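Local coordinates for receptor-like protein kinase ANXUR1 (Arabidopsis thaliana, PDB 6FIG), which probably senses extracellular signals during plant reproduction through tandem malectin-like domains and relays them as a receptor-type serine/threonine kinase, at residues A[85-96]-A[141-152]; A[102-113]-A[376-384]. All blocks are in the same frame, centred on the assembly; numbering follows the deposited sequence.

Contact 1 of 2, residues A[85-96]-A[141-152]. With NAG (2-acetamido-2-deoxy-beta-D-glucopyranose), chain C.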
loop_
_atom_site.group_PDB
_atom_site.type_symbol
_atom_site.label_atom_id
_atom_site.label_comp_id
_atom_site.label_asym_id
_atom_site.label_seq_id
_atom_site.Cartn_x
_atom_site.Cartn_y
_atom_site.Cartn_z
ATOM N N TYR A 85 -20.233 -19.153 18.517
ATOM C CA TYR A 85 -20.966 -18.380 17.525
ATOM C C TYR A 85 -22.361 -18.980 17.413
ATOM O O TYR A 85 -22.483 -20.198 17.232
ATOM C CB TYR A 85 -20.275 -18.487 16.189
ATOM C CG TYR A 85 -18.895 -17.869 16.168
ATOM C CD1 TYR A 85 -18.737 -16.480 16.179
ATOM C CD2 TYR A 85 -17.764 -18.659 16.102
ATOM C CE1 TYR A 85 -17.487 -15.902 16.146
ATOM C CE2 TYR A 85 -16.493 -18.092 16.061
ATOM C CZ TYR A 85 -16.363 -16.713 16.082
ATOM O OH TYR A 85 -15.097 -16.154 16.021
ATOM N N THR A 86 -23.380 -18.122 17.522
ATOM C CA THR A 86 -24.804 -18.499 17.364
ATOM C C THR A 86 -25.190 -19.770 18.137
ATOM O O THR A 86 -25.934 -20.621 17.639
ATOM C CB THR A 86 -25.177 -18.593 15.865
ATOM O OG1 THR A 86 -24.359 -19.570 15.197
ATOM C CG2 THR A 86 -24.924 -17.245 15.192
ATOM N N GLY A 87 -24.678 -19.879 19.364
ATOM C CA GLY A 87 -24.937 -21.030 20.232
ATOM C C GLY A 87 -24.268 -22.349 19.863
ATOM O O GLY A 87 -24.495 -23.352 20.537
ATOM N N LEU A 88 -23.436 -22.371 18.818
ATOM C CA LEU A 88 -22.811 -23.617 18.378
ATOM C C LEU A 88 -21.595 -23.930 19.245
ATOM O O LEU A 88 -20.965 -23.027 19.763
ATOM C CB LEU A 88 -22.402 -23.543 16.905
ATOM C CG LEU A 88 -23.520 -23.375 15.876
ATOM C CD1 LEU A 88 -22.932 -23.131 14.498
ATOM C CD2 LEU A 88 -24.432 -24.600 15.869
ATOM N N ASN A 89 -21.295 -25.216 19.389
ATOM C CA ASN A 89 -20.141 -25.701 20.150
ATOM C C ASN A 89 -18.961 -25.711 19.180
ATOM O O ASN A 89 -18.926 -26.536 18.274
ATOM C CB ASN A 89 -20.433 -27.115 20.709
ATOM C CG ASN A 89 -19.309 -27.674 21.587
ATOM O OD1 ASN A 89 -18.170 -27.233 21.530
ATOM N ND2 ASN A 89 -19.647 -28.670 22.412
ATOM N N ILE A 90 -17.995 -24.816 19.388
ATOM C CA ILE A 90 -16.808 -24.716 18.515
ATOM C C ILE A 90 -16.000 -26.022 18.416
ATOM O O ILE A 90 -15.338 -26.254 17.415
ATOM C CB ILE A 90 -15.896 -23.531 18.942
ATOM C CG1 ILE A 90 -14.987 -23.065 17.792
ATOM C CG2 ILE A 90 -15.093 -23.864 20.197
ATOM C CD1 ILE A 90 -15.726 -22.488 16.607
ATOM N N SER A 91 -16.066 -26.881 19.434
ATOM C CA SER A 91 -15.437 -28.211 19.366
ATOM C C SER A 91 -16.018 -29.138 18.290
ATOM O O SER A 91 -15.385 -30.131 17.941
ATOM C CB SER A 91 -15.498 -28.920 20.724
ATOM O OG SER A 91 -14.753 -28.202 21.688
ATOM N N ASN A 92 -17.200 -28.813 17.764
ATOM C CA ASN A 92 -17.810 -29.569 16.667
ATOM C C ASN A 92 -17.339 -29.106 15.305
ATOM O O ASN A 92 -17.638 -29.770 14.319
ATOM C CB ASN A 92 -19.351 -29.472 16.695
ATOM C CG ASN A 92 -19.968 -30.148 17.896
ATOM O OD1 ASN A 92 -19.369 -31.018 18.525
ATOM N ND2 ASN A 92 -21.182 -29.741 18.226
ATOM N N SER A 93 -16.611 -27.987 15.242
ATOM C CA SER A 93 -16.156 -27.457 13.965
ATOM C C SER A 93 -14.967 -28.244 13.417
ATOM O O SER A 93 -13.884 -28.252 13.993
ATOM C CB SER A 93 -15.823 -25.968 14.046
ATOM O OG SER A 93 -15.303 -25.511 12.795
ATOM N N TYR A 94 -15.198 -28.907 12.295
ATOM C CA TYR A 94 -14.186 -29.597 11.523
ATOM C C TYR A 94 -14.543 -29.293 10.077
ATOM O O TYR A 94 -15.693 -29.492 9.686
ATOM C CB TYR A 94 -14.227 -31.100 11.756
ATOM C CG TYR A 94 -13.733 -31.537 13.113
ATOM C CD1 TYR A 94 -12.388 -31.847 13.318
ATOM C CD2 TYR A 94 -14.612 -31.637 14.196
ATOM C CE1 TYR A 94 -11.929 -32.250 14.563
ATOM C CE2 TYR A 94 -14.159 -32.039 15.449
ATOM C CZ TYR A 94 -12.813 -32.327 15.621
ATOM O OH TYR A 94 -12.373 -32.732 16.856
ATOM N N PHE A 95 -13.591 -28.812 9.293
ATOM C CA PHE A 95 -13.881 -28.508 7.888
ATOM C C PHE A 95 -12.676 -28.502 6.968
ATOM O O PHE A 95 -11.510 -28.567 7.405
ATOM C CB PHE A 95 -14.668 -27.204 7.784
ATOM C CG PHE A 95 -13.951 -26.005 8.314
ATOM C CD1 PHE A 95 -14.020 -25.680 9.659
ATOM C CD2 PHE A 95 -13.286 -25.147 7.450
ATOM C CE1 PHE A 95 -13.396 -24.534 10.142
ATOM C CE2 PHE A 95 -12.655 -24.000 7.918
ATOM C CZ PHE A 95 -12.722 -23.697 9.272
ATOM N N THR A 96 -12.981 -28.460 5.676
ATOM C CA THR A 96 -12.007 -28.418 4.620
ATOM C C THR A 96 -12.073 -27.050 3.979
ATOM O O THR A 96 -13.139 -26.440 3.889
ATOM C CB THR A 96 -12.295 -29.535 3.585
ATOM O OG1 THR A 96 -12.128 -30.813 4.211
ATOM C CG2 THR A 96 -11.411 -29.469 2.331
ATOM N N THR A 141 -16.006 -26.490 3.201
ATOM C CA THR A 141 -16.837 -27.678 3.268
ATOM C C THR A 141 -16.825 -28.266 4.667
ATOM O O THR A 141 -15.816 -28.855 5.066
ATOM C CB THR A 141 -16.358 -28.767 2.299
ATOM O OG1 THR A 141 -16.301 -28.225 0.987
ATOM C CG2 THR A 141 -17.283 -29.983 2.338
ATOM N N PRO A 142 -17.933 -28.134 5.423
ATOM C CA PRO A 142 -18.027 -28.794 6.723
ATOM C C PRO A 142 -17.765 -30.301 6.598
ATOM O O PRO A 142 -18.118 -30.909 5.576
ATOM C CB PRO A 142 -19.482 -28.525 7.151
ATOM C CG PRO A 142 -19.840 -27.271 6.446
ATOM C CD PRO A 142 -19.148 -27.349 5.117
ATOM N N SER A 143 -17.132 -30.893 7.604
ATOM C CA SER A 143 -16.860 -32.321 7.585
ATOM C C SER A 143 -18.161 -33.125 7.427
ATOM O O SER A 143 -19.120 -32.896 8.150
ATOM C CB SER A 143 -16.182 -32.767 8.881
ATOM O OG SER A 143 -16.066 -34.184 8.927
ATOM N N ASP A 144 -18.163 -34.068 6.496
ATOM C CA ASP A 144 -19.289 -34.983 6.345
ATOM C C ASP A 144 -19.196 -36.196 7.277
ATOM O O ASP A 144 -20.011 -37.111 7.164
ATOM C CB ASP A 144 -19.476 -35.404 4.872
ATOM C CG ASP A 144 -18.351 -36.297 4.334
ATOM O OD1 ASP A 144 -17.362 -36.594 5.041
ATOM O OD2 ASP A 144 -18.481 -36.707 3.161
ATOM N N LYS A 145 -18.224 -36.203 8.191
ATOM C CA LYS A 145 -18.039 -37.316 9.125
ATOM C C LYS A 145 -18.668 -37.075 10.503
ATOM O O LYS A 145 -19.219 -38.008 11.089
ATOM C CB LYS A 145 -16.559 -37.695 9.195
ATOM C CG LYS A 145 -16.139 -38.447 7.933
ATOM C CD LYS A 145 -14.660 -38.362 7.611
ATOM C CE LYS A 145 -14.427 -38.288 6.103
ATOM N NZ LYS A 145 -15.115 -39.362 5.336
ATOM N N TYR A 146 -18.644 -35.839 10.988
ATOM C CA TYR A 146 -19.301 -35.462 12.245
ATOM C C TYR A 146 -20.585 -34.724 11.913
ATOM O O TYR A 146 -20.618 -33.921 10.980
ATOM C CB TYR A 146 -18.364 -34.600 13.083
ATOM C CG TYR A 146 -16.999 -35.224 13.210
ATOM C CD1 TYR A 146 -16.797 -36.345 14.018
ATOM C CD2 TYR A 146 -15.917 -34.725 12.496
ATOM C CE1 TYR A 146 -15.546 -36.937 14.123
ATOM C CE2 TYR A 146 -14.662 -35.307 12.595
ATOM C CZ TYR A 146 -14.479 -36.410 13.405
ATOM O OH TYR A 146 -13.234 -36.981 13.497
ATOM N N ARG A 147 -21.639 -34.984 12.683
ATOM C CA ARG A 147 -23.004 -34.647 12.255
ATOM C C ARG A 147 -23.380 -33.179 12.497
ATOM O O ARG A 147 -24.164 -32.597 11.723
ATOM C CB ARG A 147 -24.026 -35.587 12.924
ATOM C CG ARG A 147 -23.655 -37.077 12.914
ATOM C CD ARG A 147 -23.088 -37.583 11.581
ATOM N NE ARG A 147 -22.717 -39.005 11.634
ATOM C CZ ARG A 147 -21.950 -39.645 10.745
ATOM N NH1 ARG A 147 -21.432 -39.011 9.687
ATOM N NH2 ARG A 147 -21.688 -40.942 10.918
ATOM N N ASP A 148 -22.846 -32.604 13.575
ATOM C CA ASP A 148 -22.976 -31.181 13.871
ATOM C C ASP A 148 -21.697 -30.416 13.418
ATOM O O ASP A 148 -21.398 -29.352 13.958
ATOM C CB ASP A 148 -23.219 -30.964 15.382
ATOM C CG ASP A 148 -24.612 -31.391 15.835
ATOM O OD1 ASP A 148 -24.710 -32.313 16.662
ATOM O OD2 ASP A 148 -25.616 -30.793 15.387
ATOM N N ALA A 149 -20.955 -30.940 12.438
ATOM C CA ALA A 149 -19.780 -30.223 11.897
ATOM C C ALA A 149 -20.229 -28.981 11.158
ATOM O O ALA A 149 -21.180 -29.030 10.374
ATOM C CB ALA A 149 -18.966 -31.099 10.952
ATOM N N PHE A 150 -19.545 -27.873 11.425
ATOM C CA PHE A 150 -19.745 -26.633 10.691
ATOM C C PHE A 150 -18.386 -25.979 10.415
ATOM O O PHE A 150 -17.369 -26.311 11.035
ATOM C CB PHE A 150 -20.673 -25.688 11.460
ATOM C CG PHE A 150 -20.099 -25.179 12.754
ATOM C CD1 PHE A 150 -19.476 -23.939 12.811
ATOM C CD2 PHE A 150 -20.179 -25.942 13.913
ATOM C CE1 PHE A 150 -18.936 -23.469 14.001
ATOM C CE2 PHE A 150 -19.665 -25.473 15.109
ATOM C CZ PHE A 150 -19.037 -24.236 15.155
ATOM N N ALA A 151 -18.386 -25.060 9.471
ATOM C CA ALA A 151 -17.184 -24.295 9.127
ATOM C C ALA A 151 -17.397 -22.857 9.540
ATOM O O ALA A 151 -18.525 -22.387 9.683
ATOM C CB ALA A 151 -16.894 -24.410 7.641
ATOM N N PHE A 152 -16.304 -22.139 9.733
ATOM C CA PHE A 152 -16.383 -20.716 10.026
ATOM C C PHE A 152 -15.142 -20.043 9.513
ATOM O O PHE A 152 -14.120 -20.698 9.244
ATOM C CB PHE A 152 -16.588 -20.442 11.533
ATOM C CG PHE A 152 -15.373 -20.671 12.374
ATOM C CD1 PHE A 152 -14.958 -21.960 12.693
ATOM C CD2 PHE A 152 -14.621 -19.600 12.841
ATOM C CE1 PHE A 152 -13.820 -22.176 13.457
ATOM C CE2 PHE A 152 -13.486 -19.806 13.605
ATOM C CZ PHE A 152 -13.079 -21.091 13.912
HETATM C C1 NAG C . -10.067 -35.113 12.642
HETATM C C2 NAG C . -9.784 -36.607 12.591
HETATM C C3 NAG C . -9.935 -37.243 13.971
HETATM C C4 NAG C . -9.162 -36.462 15.028
HETATM C C5 NAG C . -9.571 -34.995 14.996
HETATM C C6 NAG C . -8.805 -34.127 15.993
HETATM C C7 NAG C . -10.395 -37.571 10.411
HETATM C C8 NAG C . -11.521 -38.157 9.613
HETATM N N2 NAG C . -10.715 -37.213 11.655
HETATM O O3 NAG C . -9.491 -38.601 13.935
HETATM O O4 NAG C . -9.479 -37.035 16.311
HETATM O O5 NAG C . -9.331 -34.479 13.686
HETATM O O6 NAG C . -7.414 -34.111 15.665
HETATM O O7 NAG C . -9.282 -37.460 9.943
HETATM O O HOH W 1 -14.744 -31.371 4.652
#

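Contact 2 of 2, residues A[102-113]-A[376-384]. With NAG (2-acetamido-2-deoxy-beta-D-glucopyranose), chain C.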
loop_
_atom_site.group_PDB
_atom_site.type_symbol
_atom_site.label_atom_id
_atom_site.label_comp_id
_atom_site.label_asym_id
_atom_site.label_seq_id
_atom_site.Cartn_x
_atom_site.Cartn_y
_atom_site.Cartn_z
ATOM N N VAL A 102 -6.366 -26.639 -4.942
ATOM C CA VAL A 102 -5.372 -26.861 -3.868
ATOM C C VAL A 102 -6.127 -27.040 -2.541
ATOM O O VAL A 102 -6.886 -26.151 -2.144
ATOM C CB VAL A 102 -4.369 -25.673 -3.757
ATOM C CG1 VAL A 102 -3.288 -25.968 -2.724
ATOM C CG2 VAL A 102 -3.702 -25.380 -5.108
ATOM N N THR A 103 -5.927 -28.159 -1.864
ATOM C CA THR A 103 -6.478 -28.348 -0.529
ATOM C C THR A 103 -5.558 -27.709 0.495
ATOM O O THR A 103 -4.371 -28.074 0.594
ATOM C CB THR A 103 -6.695 -29.827 -0.179
ATOM O OG1 THR A 103 -7.648 -30.407 -1.089
ATOM C CG2 THR A 103 -7.224 -29.970 1.248
ATOM N N LEU A 104 -6.087 -26.751 1.241
ATOM C CA LEU A 104 -5.341 -26.007 2.252
ATOM C C LEU A 104 -5.509 -26.619 3.617
ATOM O O LEU A 104 -4.530 -26.794 4.366
ATOM C CB LEU A 104 -5.813 -24.542 2.300
ATOM C CG LEU A 104 -5.826 -23.840 0.945
ATOM C CD1 LEU A 104 -6.378 -22.439 1.087
ATOM C CD2 LEU A 104 -4.463 -23.820 0.277
ATOM N N LEU A 105 -6.761 -26.894 3.969
ATOM C CA LEU A 105 -7.115 -27.404 5.275
ATOM C C LEU A 105 -8.074 -28.559 5.093
ATOM O O LEU A 105 -8.898 -28.538 4.180
ATOM C CB LEU A 105 -7.773 -26.307 6.091
ATOM C CG LEU A 105 -6.914 -25.104 6.419
ATOM C CD1 LEU A 105 -7.791 -23.970 6.955
ATOM C CD2 LEU A 105 -5.834 -25.479 7.400
ATOM N N SER A 106 -7.989 -29.571 5.954
ATOM C CA SER A 106 -8.809 -30.778 5.839
ATOM C C SER A 106 -9.004 -31.332 7.237
ATOM O O SER A 106 -8.020 -31.467 7.980
ATOM C CB SER A 106 -8.151 -31.829 4.939
ATOM O OG SER A 106 -8.938 -33.014 4.831
ATOM N N ASN A 107 -10.249 -31.595 7.618
ATOM C CA ASN A 107 -10.574 -31.993 8.995
ATOM C C ASN A 107 -10.012 -31.023 10.046
ATOM O O ASN A 107 -9.597 -31.422 11.141
ATOM C CB ASN A 107 -10.044 -33.403 9.258
ATOM C CG ASN A 107 -10.605 -34.001 10.532
ATOM O OD1 ASN A 107 -11.814 -34.001 10.756
ATOM N ND2 ASN A 107 -9.720 -34.501 11.376
ATOM N N PHE A 108 -10.033 -29.748 9.705
ATOM C CA PHE A 108 -9.376 -28.701 10.477
ATOM C C PHE A 108 -10.192 -28.282 11.684
ATOM O O PHE A 108 -11.347 -27.853 11.545
ATOM C CB PHE A 108 -9.131 -27.507 9.570
ATOM C CG PHE A 108 -8.719 -26.254 10.289
ATOM C CD1 PHE A 108 -7.531 -26.217 11.017
ATOM C CD2 PHE A 108 -9.505 -25.100 10.207
ATOM C CE1 PHE A 108 -7.138 -25.064 11.660
ATOM C CE2 PHE A 108 -9.122 -23.939 10.868
ATOM C CZ PHE A 108 -7.919 -23.922 11.587
ATOM N N SER A 109 -9.576 -28.395 12.863
ATOM C CA SER A 109 -10.151 -27.937 14.120
ATOM C C SER A 109 -9.369 -26.720 14.577
ATOM O O SER A 109 -8.244 -26.842 15.087
ATOM C CB SER A 109 -10.080 -29.014 15.201
ATOM O OG SER A 109 -10.563 -28.511 16.449
ATOM N N ALA A 110 -9.964 -25.549 14.414
ATOM C CA ALA A 110 -9.382 -24.319 14.931
ATOM C C ALA A 110 -9.237 -24.361 16.461
ATOM O O ALA A 110 -8.225 -23.897 17.015
ATOM C CB ALA A 110 -10.229 -23.130 14.528
ATOM N N ALA A 111 -10.237 -24.934 17.123
ATOM C CA ALA A 111 -10.259 -25.028 18.588
ATOM C C ALA A 111 -9.049 -25.813 19.092
ATOM O O ALA A 111 -8.280 -25.312 19.919
ATOM C CB ALA A 111 -11.555 -25.669 19.059
ATOM N N ILE A 112 -8.861 -27.018 18.559
ATOM C CA ILE A 112 -7.730 -27.876 18.954
ATOM C C ILE A 112 -6.375 -27.253 18.602
ATOM O O ILE A 112 -5.420 -27.316 19.401
ATOM C CB ILE A 112 -7.865 -29.298 18.337
ATOM C CG1 ILE A 112 -9.054 -30.025 18.966
ATOM C CG2 ILE A 112 -6.597 -30.122 18.531
ATOM C CD1 ILE A 112 -9.479 -31.278 18.230
ATOM N N THR A 113 -6.280 -26.661 17.419
ATOM C CA THR A 113 -5.035 -26.020 16.993
ATOM C C THR A 113 -4.674 -24.871 17.939
ATOM O O THR A 113 -3.520 -24.773 18.375
ATOM C CB THR A 113 -5.117 -25.555 15.533
ATOM O OG1 THR A 113 -5.512 -26.667 14.722
ATOM C CG2 THR A 113 -3.762 -25.012 15.051
ATOM N N LYS A 376 -1.216 -31.738 -4.629
ATOM C CA LYS A 376 -2.071 -30.532 -4.514
ATOM C C LYS A 376 -2.673 -30.352 -3.132
ATOM O O LYS A 376 -3.785 -29.815 -2.979
ATOM C CB LYS A 376 -3.202 -30.589 -5.554
ATOM C CG LYS A 376 -2.730 -30.602 -6.993
ATOM C CD LYS A 376 -2.045 -29.290 -7.334
ATOM C CE LYS A 376 -2.017 -29.050 -8.839
ATOM N NZ LYS A 376 -0.943 -28.052 -9.118
ATOM N N ASN A 377 -1.936 -30.778 -2.115
ATOM C CA ASN A 377 -2.399 -30.707 -0.747
ATOM C C ASN A 377 -1.354 -30.055 0.132
ATOM O O ASN A 377 -0.154 -30.328 0.002
ATOM C CB ASN A 377 -2.695 -32.104 -0.188
ATOM C CG ASN A 377 -3.029 -32.064 1.287
ATOM O OD1 ASN A 377 -4.021 -31.454 1.698
ATOM N ND2 ASN A 377 -2.164 -32.645 2.107
ATOM N N LEU A 378 -1.824 -29.195 1.029
ATOM C CA LEU A 378 -1.030 -28.595 2.097
ATOM C C LEU A 378 -1.604 -28.887 3.487
ATOM O O LEU A 378 -1.051 -28.462 4.494
ATOM C CB LEU A 378 -0.959 -27.081 1.869
ATOM C CG LEU A 378 -0.077 -26.633 0.692
ATOM C CD1 LEU A 378 -0.366 -25.202 0.258
ATOM C CD2 LEU A 378 1.399 -26.756 1.080
ATOM N N ALA A 379 -2.724 -29.590 3.575
ATOM C CA ALA A 379 -3.360 -29.829 4.863
ATOM C C ALA A 379 -2.587 -30.852 5.668
ATOM O O ALA A 379 -2.198 -31.900 5.147
ATOM C CB ALA A 379 -4.797 -30.318 4.676
ATOM N N GLY A 380 -2.444 -30.558 6.958
ATOM C CA GLY A 380 -1.851 -31.460 7.929
ATOM C C GLY A 380 -2.851 -31.828 8.999
ATOM O O GLY A 380 -3.998 -31.360 8.992
ATOM N N PRO A 381 -2.460 -32.718 9.918
ATOM C CA PRO A 381 -3.392 -33.069 10.980
ATOM C C PRO A 381 -3.489 -31.971 12.035
ATOM O O PRO A 381 -2.653 -31.037 12.060
ATOM C CB PRO A 381 -2.781 -34.334 11.568
ATOM C CG PRO A 381 -1.325 -34.214 11.308
ATOM C CD PRO A 381 -1.172 -33.426 10.043
ATOM N N ASN A 382 -4.498 -32.068 12.894
ATOM C CA ASN A 382 -4.585 -31.153 14.017
ATOM C C ASN A 382 -3.516 -31.595 15.011
ATOM O O ASN A 382 -3.252 -32.790 15.132
ATOM C CB ASN A 382 -5.960 -31.165 14.663
ATOM C CG ASN A 382 -7.062 -30.778 13.692
ATOM O OD1 ASN A 382 -7.047 -29.687 13.109
ATOM N ND2 ASN A 382 -8.030 -31.668 13.526
ATOM N N PRO A 383 -2.889 -30.637 15.705
ATOM C CA PRO A 383 -1.899 -31.013 16.717
ATOM C C PRO A 383 -2.521 -31.693 17.938
ATOM O O PRO A 383 -3.747 -31.645 18.140
ATOM C CB PRO A 383 -1.238 -29.674 17.081
ATOM C CG PRO A 383 -2.251 -28.635 16.724
ATOM C CD PRO A 383 -3.005 -29.176 15.554
ATOM N N GLU A 384 -1.673 -32.366 18.715
ATOM C CA GLU A 384 -2.092 -33.029 19.953
ATOM C C GLU A 384 -2.468 -31.976 21.008
ATOM O O GLU A 384 -1.845 -30.913 21.055
ATOM C CB GLU A 384 -0.975 -33.944 20.476
ATOM C CG GLU A 384 -0.705 -35.171 19.608
ATOM C CD GLU A 384 -1.601 -36.355 19.949
ATOM O OE1 GLU A 384 -2.831 -36.172 20.056
ATOM O OE2 GLU A 384 -1.076 -37.478 20.114
HETATM C C1 NAG C . -10.067 -35.113 12.642
HETATM C C2 NAG C . -9.784 -36.607 12.591
HETATM C C3 NAG C . -9.935 -37.243 13.971
HETATM C C4 NAG C . -9.162 -36.462 15.028
HETATM C C5 NAG C . -9.571 -34.995 14.996
HETATM C C6 NAG C . -8.805 -34.127 15.993
HETATM C C7 NAG C . -10.395 -37.571 10.411
HETATM C C8 NAG C . -11.521 -38.157 9.613
HETATM N N2 NAG C . -10.715 -37.213 11.655
HETATM O O3 NAG C . -9.491 -38.601 13.935
HETATM O O4 NAG C . -9.479 -37.035 16.311
HETATM O O5 NAG C . -9.331 -34.479 13.686
HETATM O O6 NAG C . -7.414 -34.111 15.665
HETATM O O7 NAG C . -9.282 -37.460 9.943
HETATM O O HOH W 2 -6.722 -30.729 -3.733
HETATM O O HOH W 3 -5.773 -29.087 7.977
HETATM O O HOH W 4 -6.502 -31.538 10.318
#

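Contact 1 of 2, residues A[85-96]-A[141-152]
Phe150 lies between Leu88 and Ser93. From CB, chi1 66° puts CG between the backbone N and the carbonyl carbon, and the ring enters between those two residues. CG, CD1 and CD2 face Leu88 CD1, which sits over the centre of the Phe150 ring, 3.8 Å from its centroid, in a CH-pi contact; on the opposite face CE1 and CZ meet Ser93 CB. Phe150 CE2 meets Asn89 O edge-on at 3.4 Å, and CZ also touches Ile90 CD1. The backbone of Phe150 is held too: Ser93 OG donates to Phe150 O at 2.8 Å, tilted from the carbonyl plane. Ile90 CD1 also rests over the Phe152 ring, while Ala151 CB packs over the face of Phe95. Toward the surface, the rings of Tyr94 and Tyr146 meet with planes 37° apart, and Tyr146 OH accepts a 3.1 Å hydrogen bond from N2 of an N-acetylglucosamine. Ser143 N donates to Tyr94 O at 2.9 Å. At the strand end, Thr96 and Thr141 form an antiparallel hydrogen-bonded pair, and one water joins Thr96 OG1 to Thr141 O. The contact thus runs from an aromatic cluster of Tyr85, Phe95 and Phe152 to strand pairing in the beta-sandwich of a malectin-like domain.

Contact 2 of 2, residues A[102-113]-A[376-384]
Asn382 reaches into the bend between strand 102-108 and helix 110-117 and uses both ends of its amide there. Its ND2 donates to Asn107 O at 2.9 Å, nearly in line with that carbonyl, while Asn382 OD1 accepts from Ser109 N at 2.9 Å over a straight N-H (173°), the donor standing above the plane of the amide carbonyl. Bonds to the backbone just before and just after Phe108 therefore fix the rotation of the amide. CG lies anti to the carbonyl carbon (chi1 -59°), which turns the amide into the bend; CB itself lies beside Ile112 CG2. That methyl presses on Pro383 O at 3.3 Å, and Pro383 CD packs on Thr113 OG1, which donates to Ser109 O.

At the other end Thr103 is bridged to the passing chain: its N donates to Lys376 O, and Leu378 N returns a 2.8 Å bond to Thr103 O. Asn377 folds back on its own chain in an Asx turn, OD1 accepting from Ala379 N, and Ala379 CB fits against Ser106 CB.

Between these two grips the contact is looser and wet. Waters link Gly380 O to Ser106 N and to Ser106 O in place of direct backbone bonds. On the outer side Asn107 ND2 carries a covalently linked N-acetylglucosamine; Asn382 ND2 makes weak hydrogen bonds to its O5 and O6, and Ile112 CD1 touches C6 at 3.7 Å.

The 376-384 chain, which follows strand 363-372, thus runs along strand 102-108, an outermost strand of its five-stranded antiparallel sheet, and on to the first turn of helix 110-117, where Ser109 is the N-cap. From this strand, Leu104 and Leu105 pack on Tyr126 of strand 122-128, and Phe108 meets Phe95 edge-to-face.

Overall arrangement
The two contacts meet at neighbouring strands of one sheet: 95-99, begun in contact 1, pairs with 102-108 of contact 2, and Phe95 O lies 3.0 Å from Phe108 N, a probable hydrogen bond. Both are partly buried, but their chemistry differs. Contact 1 buries more surface and relies on interlocked aromatic and aliphatic side chains, with CH-pi contacts and with hydrogen bonds mainly at its strand end. Contact 2 is nearer the chain's centre, yet it joins an irregular later segment to a sheet edge largely through backbone, amide and water bonds. Their surface sides share one N-acetylglucosamine, linked to Asn107 and bordered by Tyr94, Tyr146, Ile112 and Asn382.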